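Chitinase (Paenibacillus sp. FPU-7, PDB 5GZT) probably hydrolyses internal beta-1,4 linkages between N-acetylglucosamine units in chitin and chitodextrins, using two family 18 glycoside hydrolase domains carried on one chain. Local coordinates at residues V14-P20 and G38-L42; V770-W776 and W1114-Q1118; Y781-A785 and Y836-L840. The contacts are given in a common frame with arbitrary orientation. Residues are numbered along the deposited sequence.

Contact 1: V14-P20 and G38-L42; sequences VDKKDTP and GSVKL. With FMT (formic acid), chain K.
This contact packs two corners of consecutive coils of the N-terminal parallel beta-helix: the corner 14-20, between strands 12-14 and 21-27, stacks on the shorter corner entering strand 40-47. The backbones lie closest where Asp15 CA is 4.4 Å from Gly38 CA and where Pro20 CA is 4.2 Å from Ser39 CA, so the longer corner bulges outward at Lys17 and Asp18. There Asp18, with phi/psi 71/-51, makes a gamma turn, Thr19 N to Lys17 O 2.8 Å, while Lys16 bends its amine back onto the loop, NZ to Thr19 O 2.8 Å. Ser39 N donates to Lys16 O at 3.2 Å. Glycine suits position 38, fully extended at -162/-168, because a beta carbon would clash with Lys16 O; Gly38 CA approaches Lys16 O at 3.4 Å in a CA-H...O contact. A second such contact joins Pro20 CA to Ser39 O, 3.5 Å. Inside, Val14 (t) sets CG1 3.9 Å from Val40 CB, beta-branched residues filling the core beside Ile23. Val14 also pairs in parallel with a strand of a neighbouring subunit, extending the sheet. Lys41 (t) leads away toward a formic acid, probably from the crystallisation liquor, with NZ hydrogen-bonded to FMT O1 at 2.6 Å.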
# COMPACT_ATOMS: atom_id res chain seq x y z
N VAL B 14 37.53 -56.85 -30.37
CA VAL B 14 38.86 -57.14 -29.92
C VAL B 14 38.80 -58.52 -29.29
O VAL B 14 38.16 -58.69 -28.27
CB VAL B 14 39.36 -56.07 -28.91
CG1 VAL B 14 40.74 -56.43 -28.33
CG2 VAL B 14 39.37 -54.69 -29.54
N ASP B 15 39.47 -59.49 -29.91
CA ASP B 15 39.70 -60.82 -29.30
C ASP B 15 41.18 -61.13 -29.20
O ASP B 15 41.59 -62.30 -29.25
CB ASP B 15 38.96 -61.93 -30.06
CG ASP B 15 39.32 -61.99 -31.55
OD1 ASP B 15 40.00 -61.07 -32.08
OD2 ASP B 15 38.88 -62.97 -32.20
N LYS B 16 41.98 -60.07 -29.02
CA LYS B 16 43.41 -60.22 -28.74
C LYS B 16 43.65 -61.14 -27.56
O LYS B 16 43.13 -60.91 -26.46
CB LYS B 16 44.05 -58.87 -28.41
CG LYS B 16 45.53 -58.99 -28.00
CD LYS B 16 46.37 -59.47 -29.19
CE LYS B 16 47.81 -59.02 -29.12
NZ LYS B 16 48.58 -59.73 -28.08
N LYS B 17 44.52 -62.11 -27.75
CA LYS B 17 44.81 -63.09 -26.74
C LYS B 17 46.05 -62.69 -25.91
O LYS B 17 46.92 -61.96 -26.39
CB LYS B 17 45.02 -64.44 -27.42
CG LYS B 17 44.02 -64.66 -28.55
CD LYS B 17 43.97 -66.11 -28.99
CE LYS B 17 42.69 -66.41 -29.74
NZ LYS B 17 42.52 -67.88 -29.81
N ASP B 18 46.06 -63.12 -24.66
CA ASP B 18 47.26 -63.19 -23.78
C ASP B 18 47.88 -61.89 -23.24
O ASP B 18 48.15 -61.82 -22.06
CB ASP B 18 48.36 -64.05 -24.41
CG ASP B 18 47.95 -65.49 -24.56
OD1 ASP B 18 47.84 -66.17 -23.52
OD2 ASP B 18 47.71 -65.93 -25.71
N THR B 19 48.16 -60.91 -24.10
CA THR B 19 48.59 -59.58 -23.64
C THR B 19 47.93 -58.54 -24.50
O THR B 19 47.52 -58.81 -25.63
CB THR B 19 50.11 -59.35 -23.69
OG1 THR B 19 50.60 -59.54 -25.03
CG2 THR B 19 50.81 -60.29 -22.69
N PRO B 20 47.82 -57.33 -23.95
CA PRO B 20 46.96 -56.39 -24.63
C PRO B 20 47.51 -55.77 -25.92
O PRO B 20 48.70 -55.55 -26.05
CB PRO B 20 46.70 -55.31 -23.55
CG PRO B 20 47.79 -55.45 -22.55
CD PRO B 20 48.16 -56.91 -22.57
N GLY B 38 38.89 -59.47 -25.48
CA GLY B 38 40.24 -59.76 -25.07
C GLY B 38 40.94 -58.59 -24.42
O GLY B 38 40.32 -57.59 -24.08
N SER B 39 42.24 -58.75 -24.26
CA SER B 39 43.10 -57.82 -23.60
C SER B 39 43.41 -56.67 -24.53
O SER B 39 43.69 -56.85 -25.73
CB SER B 39 44.35 -58.52 -23.12
OG SER B 39 43.97 -59.51 -22.19
N VAL B 40 43.31 -55.47 -23.96
CA VAL B 40 43.29 -54.24 -24.74
C VAL B 40 43.57 -52.97 -23.89
O VAL B 40 43.34 -52.95 -22.68
CB VAL B 40 41.94 -54.09 -25.46
CG1 VAL B 40 40.81 -53.73 -24.47
CG2 VAL B 40 42.01 -53.07 -26.59
N LYS B 41 44.05 -51.91 -24.55
CA LYS B 41 44.13 -50.60 -23.94
C LYS B 41 43.69 -49.56 -24.94
O LYS B 41 44.33 -49.39 -25.97
CB LYS B 41 45.54 -50.36 -23.40
CG LYS B 41 45.84 -48.96 -22.88
CD LYS B 41 47.08 -49.03 -21.99
CE LYS B 41 47.73 -47.69 -21.74
NZ LYS B 41 46.78 -46.59 -21.47
N LEU B 42 42.56 -48.89 -24.68
CA LEU B 42 42.10 -47.80 -25.53
C LEU B 42 42.73 -46.58 -24.96
O LEU B 42 42.77 -46.39 -23.71
CB LEU B 42 40.58 -47.65 -25.56
CG LEU B 42 39.80 -48.93 -25.88
CD1 LEU B 42 38.33 -48.65 -26.18
CD2 LEU B 42 40.38 -49.76 -27.02
C FMT K . 47.76 -44.05 -19.37
O1 FMT K . 47.68 -45.29 -19.44
O2 FMT K . 46.69 -43.23 -19.54

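Contact 2: V770-W776 and W1114-Q1118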
# COMPACT_ATOMS: atom_id res chain seq x y z
N VAL B 770 -22.68 43.31 16.79
CA VAL B 770 -22.93 44.72 16.50
C VAL B 770 -21.75 45.55 17.12
O VAL B 770 -21.55 45.57 18.32
CB VAL B 770 -24.26 45.15 17.04
CG1 VAL B 770 -24.43 46.63 16.86
CG2 VAL B 770 -25.41 44.35 16.34
N PRO B 771 -20.92 46.15 16.27
CA PRO B 771 -19.74 46.84 16.71
C PRO B 771 -20.12 48.14 17.37
O PRO B 771 -20.92 48.92 16.84
CB PRO B 771 -18.97 47.06 15.43
CG PRO B 771 -19.94 47.03 14.35
CD PRO B 771 -21.03 46.09 14.80
N GLY B 772 -19.59 48.36 18.58
CA GLY B 772 -19.87 49.54 19.34
C GLY B 772 -19.13 50.82 18.89
O GLY B 772 -19.42 51.90 19.38
N TRP B 773 -18.16 50.67 17.99
CA TRP B 773 -17.39 51.75 17.43
C TRP B 773 -18.06 52.29 16.18
O TRP B 773 -17.48 53.13 15.56
CB TRP B 773 -15.95 51.35 17.12
CG TRP B 773 -15.81 49.96 16.37
CD1 TRP B 773 -15.83 49.71 15.00
CD2 TRP B 773 -15.65 48.69 16.99
NE1 TRP B 773 -15.69 48.37 14.77
CE2 TRP B 773 -15.60 47.72 15.97
CE3 TRP B 773 -15.59 48.27 18.32
CZ2 TRP B 773 -15.47 46.35 16.25
CZ3 TRP B 773 -15.47 46.95 18.58
CH2 TRP B 773 -15.42 45.98 17.55
N VAL B 774 -19.26 51.81 15.84
CA VAL B 774 -20.18 52.41 14.90
C VAL B 774 -21.21 53.15 15.72
O VAL B 774 -21.76 52.60 16.66
CB VAL B 774 -20.84 51.35 13.99
CG1 VAL B 774 -22.00 51.92 13.20
CG2 VAL B 774 -19.86 50.72 12.99
N ASP B 775 -21.45 54.42 15.38
CA ASP B 775 -22.51 55.22 15.98
C ASP B 775 -23.80 54.90 15.28
O ASP B 775 -24.15 55.53 14.26
CB ASP B 775 -22.14 56.70 15.79
CG ASP B 775 -23.08 57.66 16.49
OD1 ASP B 775 -24.08 57.29 17.11
OD2 ASP B 775 -22.76 58.85 16.44
N TRP B 776 -24.53 53.91 15.82
CA TRP B 776 -25.69 53.37 15.13
C TRP B 776 -26.83 54.37 14.97
O TRP B 776 -27.49 54.39 13.93
CB TRP B 776 -26.21 52.05 15.76
CG TRP B 776 -25.23 50.95 15.49
CD1 TRP B 776 -24.17 50.59 16.26
CD2 TRP B 776 -25.12 50.25 14.28
NE1 TRP B 776 -23.39 49.68 15.58
CE2 TRP B 776 -23.97 49.44 14.36
CE3 TRP B 776 -25.86 50.26 13.08
CZ2 TRP B 776 -23.59 48.61 13.34
CZ3 TRP B 776 -25.48 49.42 12.07
CH2 TRP B 776 -24.37 48.58 12.23
N TRP B 1114 -19.94 37.86 12.30
CA TRP B 1114 -19.16 39.04 12.55
C TRP B 1114 -18.98 39.80 11.22
O TRP B 1114 -18.37 39.20 10.31
CB TRP B 1114 -17.81 38.65 13.11
CG TRP B 1114 -16.91 39.82 13.37
CD1 TRP B 1114 -16.26 40.60 12.41
CD2 TRP B 1114 -16.62 40.45 14.64
NE1 TRP B 1114 -15.61 41.65 13.01
CE2 TRP B 1114 -15.77 41.57 14.37
CE3 TRP B 1114 -16.94 40.14 15.97
CZ2 TRP B 1114 -15.27 42.36 15.35
CZ3 TRP B 1114 -16.46 40.98 16.99
CH2 TRP B 1114 -15.63 42.05 16.67
N ASP B 1115 -19.41 41.05 11.06
CA ASP B 1115 -20.24 41.81 11.97
C ASP B 1115 -21.23 42.58 11.17
O ASP B 1115 -21.15 42.61 9.91
CB ASP B 1115 -19.49 42.64 13.02
CG ASP B 1115 -18.99 44.02 12.53
OD1 ASP B 1115 -19.56 44.64 11.59
OD2 ASP B 1115 -18.00 44.46 13.18
N TYR B 1116 -22.21 43.13 11.88
CA TYR B 1116 -23.37 43.73 11.25
C TYR B 1116 -22.97 44.90 10.29
O TYR B 1116 -23.66 45.12 9.31
CB TYR B 1116 -24.34 44.28 12.27
CG TYR B 1116 -25.76 44.26 11.76
CD1 TYR B 1116 -26.27 45.28 10.92
CD2 TYR B 1116 -26.58 43.20 12.04
CE1 TYR B 1116 -27.60 45.23 10.42
CE2 TYR B 1116 -27.85 43.14 11.56
CZ TYR B 1116 -28.36 44.13 10.72
OH TYR B 1116 -29.66 43.97 10.32
N SER B 1117 -21.89 45.63 10.60
CA SER B 1117 -21.53 46.84 9.85
C SER B 1117 -20.93 46.51 8.48
O SER B 1117 -20.81 47.42 7.63
CB SER B 1117 -20.54 47.66 10.65
OG SER B 1117 -19.27 46.99 10.71
N GLN B 1118 -20.55 45.23 8.24
CA GLN B 1118 -19.65 44.92 7.14
C GLN B 1118 -20.37 44.64 5.82
O GLN B 1118 -19.67 44.38 4.84
CB GLN B 1118 -18.65 43.81 7.51
CG GLN B 1118 -17.77 44.20 8.67
CD GLN B 1118 -16.86 43.08 9.09
OE1 GLN B 1118 -17.26 41.88 9.11
NE2 GLN B 1118 -15.61 43.42 9.37
O HOH W 1 -16.06 46.18 12.60
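Pro771 is the central bump here. Its rigid ring presses into the hollow of the turn that begins at Asp1115, with CG 3.4 Å from Asp1115 OD2 and 3.7 Å from Ser1117 OG. That hollow keeps its form through local bonds: Asp1115 OD1 takes Ser1117 N at 2.7 Å, an Asx turn, and Ser1117 OG at 2.5 Å. In return, Ser1117, small enough to fit, puts its CB into a cleft between Val774 and Trp776, 3.9 Å from Val774 CG2 and 4.2 Å from Trp776 CZ2. The cleft exists because the chain makes a type I turn from Pro771 to Val774 and then folds the Trp776 indole back, NE1 donating to Pro771 O at 2.9 Å. The CH2 corner of this indole lies 4.0 Å from Tyr1116 CD1, and Val770 CG2 rests 4.2 Å from Tyr1116 CB.

The two segments leave the C-terminal ends of the first and eighth strands, 765-771 and 1110-1114, which lie side by side where the TIM barrel closes. The peptide bond between Trp1114 and Asp1115 is cis, as is usual for the tryptophan ending the eighth strand in family 18 chitinases, where it floors the substrate cleft; the position of Trp1114 is consistent with that role.

Beyond Asp1115, Trp1114 CH2 comes to the edge of the Trp773 ring, 4.0 Å from Trp773 CH2. No direct hydrogen bond spans the two segments. Instead a water fills the gap beside Pro771, accepting from Trp773 NE1 at 3.1 Å and donating to Asp1115 OD2 at 2.7 Å.

Contact 3: Y781-A785 and Y836-L840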
# COMPACT_ATOMS: atom_id res chain seq x y z
N TYR B 781 -27.32 52.94 7.59
CA TYR B 781 -27.68 51.48 7.68
C TYR B 781 -28.02 51.08 9.13
O TYR B 781 -27.22 51.30 10.06
CB TYR B 781 -26.52 50.66 7.15
CG TYR B 781 -26.78 49.18 7.15
CD1 TYR B 781 -27.89 48.65 6.48
CD2 TYR B 781 -25.93 48.30 7.82
CE1 TYR B 781 -28.14 47.28 6.47
CE2 TYR B 781 -26.17 46.93 7.80
CZ TYR B 781 -27.26 46.42 7.13
OH TYR B 781 -27.51 45.05 7.13
N LYS B 782 -29.23 50.59 9.32
CA LYS B 782 -29.78 50.30 10.61
C LYS B 782 -29.80 48.75 10.83
O LYS B 782 -29.68 47.98 9.89
CB LYS B 782 -31.19 50.79 10.72
CG LYS B 782 -31.42 52.29 10.68
CD LYS B 782 -30.46 53.08 11.55
CE LYS B 782 -30.77 54.58 11.40
NZ LYS B 782 -29.69 55.40 11.99
N VAL B 783 -29.97 48.35 12.07
CA VAL B 783 -30.07 46.96 12.48
C VAL B 783 -31.53 46.58 12.39
O VAL B 783 -32.39 47.27 12.92
CB VAL B 783 -29.56 46.75 13.92
CG1 VAL B 783 -29.91 45.35 14.41
CG2 VAL B 783 -28.07 47.01 13.99
N ASP B 784 -31.78 45.45 11.72
CA ASP B 784 -33.12 44.95 11.50
C ASP B 784 -33.33 43.84 12.52
O ASP B 784 -32.86 42.72 12.36
CB ASP B 784 -33.17 44.36 10.09
CG ASP B 784 -34.52 43.86 9.70
OD1 ASP B 784 -35.45 43.88 10.51
OD2 ASP B 784 -34.61 43.41 8.56
N ALA B 785 -34.04 44.16 13.57
CA ALA B 785 -34.19 43.32 14.73
C ALA B 785 -35.17 42.26 14.46
O ALA B 785 -35.23 41.38 15.24
CB ALA B 785 -34.64 44.15 15.93
N TYR B 836 -29.86 53.16 21.48
CA TYR B 836 -30.28 52.52 20.20
C TYR B 836 -30.71 51.06 20.38
O TYR B 836 -31.80 50.65 19.97
CB TYR B 836 -29.17 52.60 19.14
CG TYR B 836 -29.56 52.04 17.78
CD1 TYR B 836 -30.52 52.67 16.98
CD2 TYR B 836 -29.00 50.83 17.32
CE1 TYR B 836 -30.87 52.11 15.72
CE2 TYR B 836 -29.31 50.28 16.09
CZ TYR B 836 -30.26 50.90 15.28
OH TYR B 836 -30.57 50.28 14.07
N LEU B 837 -29.87 50.29 21.06
CA LEU B 837 -30.20 48.86 21.29
C LEU B 837 -31.53 48.72 22.02
O LEU B 837 -32.33 47.84 21.71
CB LEU B 837 -29.08 48.22 22.12
CG LEU B 837 -27.84 48.04 21.30
CD1 LEU B 837 -26.71 47.61 22.24
CD2 LEU B 837 -27.99 47.04 20.19
N LYS B 838 -31.78 49.64 22.94
CA LYS B 838 -33.01 49.59 23.64
C LYS B 838 -34.25 49.80 22.77
O LYS B 838 -35.30 49.21 23.09
CB LYS B 838 -32.95 50.55 24.79
CG LYS B 838 -34.23 50.60 25.56
CD LYS B 838 -34.01 51.33 26.85
CE LYS B 838 -35.34 51.60 27.53
NZ LYS B 838 -35.06 52.21 28.85
N THR B 839 -34.12 50.52 21.64
CA THR B 839 -35.21 50.78 20.73
C THR B 839 -35.39 49.58 19.86
O THR B 839 -36.50 49.25 19.50
CB THR B 839 -35.03 52.03 19.79
OG1 THR B 839 -34.04 51.78 18.73
CG2 THR B 839 -34.78 53.29 20.59
N LEU B 840 -34.29 48.94 19.49
CA LEU B 840 -34.40 47.64 18.91
C LEU B 840 -35.26 46.76 19.77
O LEU B 840 -36.12 46.06 19.26
CB LEU B 840 -33.05 47.00 18.72
CG LEU B 840 -32.40 47.10 17.38
CD1 LEU B 840 -32.66 48.39 16.61
CD2 LEU B 840 -30.93 46.85 17.56
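One hydrogen bond crosses this contact: the backbone Val783 N donates to Tyr836 OH at 2.8 Å and 167°, a nearly straight bond. Tyrosine suits the place because its long, rigid side chain carries a hydroxyl from the helix to a backbone amide of an irregular segment. Lys782 brushes the same hydroxyl in a van der Waals contact, CB 3.4 Å from Tyr836 OH, while its amine bonds to the backbone oxygens of Ser779 and Trp776.

Apolar contacts lie beside it and continue along the helix. Val783 CG2 lies at the edge of the Tyr836 ring, 4.1 Å from CE2, while its CG1 meets Leu840 CD2 at 3.6 Å. The valine is thus wedged between residues one helical turn apart. Ala785, whose short side chain lets the loop come close, sets CB 4.0 Å from Leu840 CG.

Within the helix, Tyr836 O accepts from Leu840 N at 3.1 Å and from Thr839 OG1 at 2.8 Å, so the hydroxyl of Thr839 finds its acceptor in the preceding turn.

Leu837 and Leu840 also touch Ile791 of strand 790-799. Helix 830-843 makes the crossover from that strand to the parallel strand 848-854, and the approach to strand 790-799 packs against it: a beta-alpha-beta unit on the outside of a TIM barrel.

Near the N terminus, contact 1 closes a short loop of 17 residues and joins successive coils of the beta-helix. The chain then passes through the first family 18 range and the immunoglobulin-like domain before reaching the second family 18 domain. There contact 2 opens at 770-776 and closes at 1114-1118, after 337 intervening residues, tying the first barrel strand to the last. Contact 3 opens and closes within that span, fastening the connection between the first two strands to helix 830-843. Contacts 2 and 3 have centres about 11 Å apart and touch, Tyr1116 OH lying 2.9 Å from Asp784 N. Contact 1 is remote, its centre about 130 Å from that of contact 2.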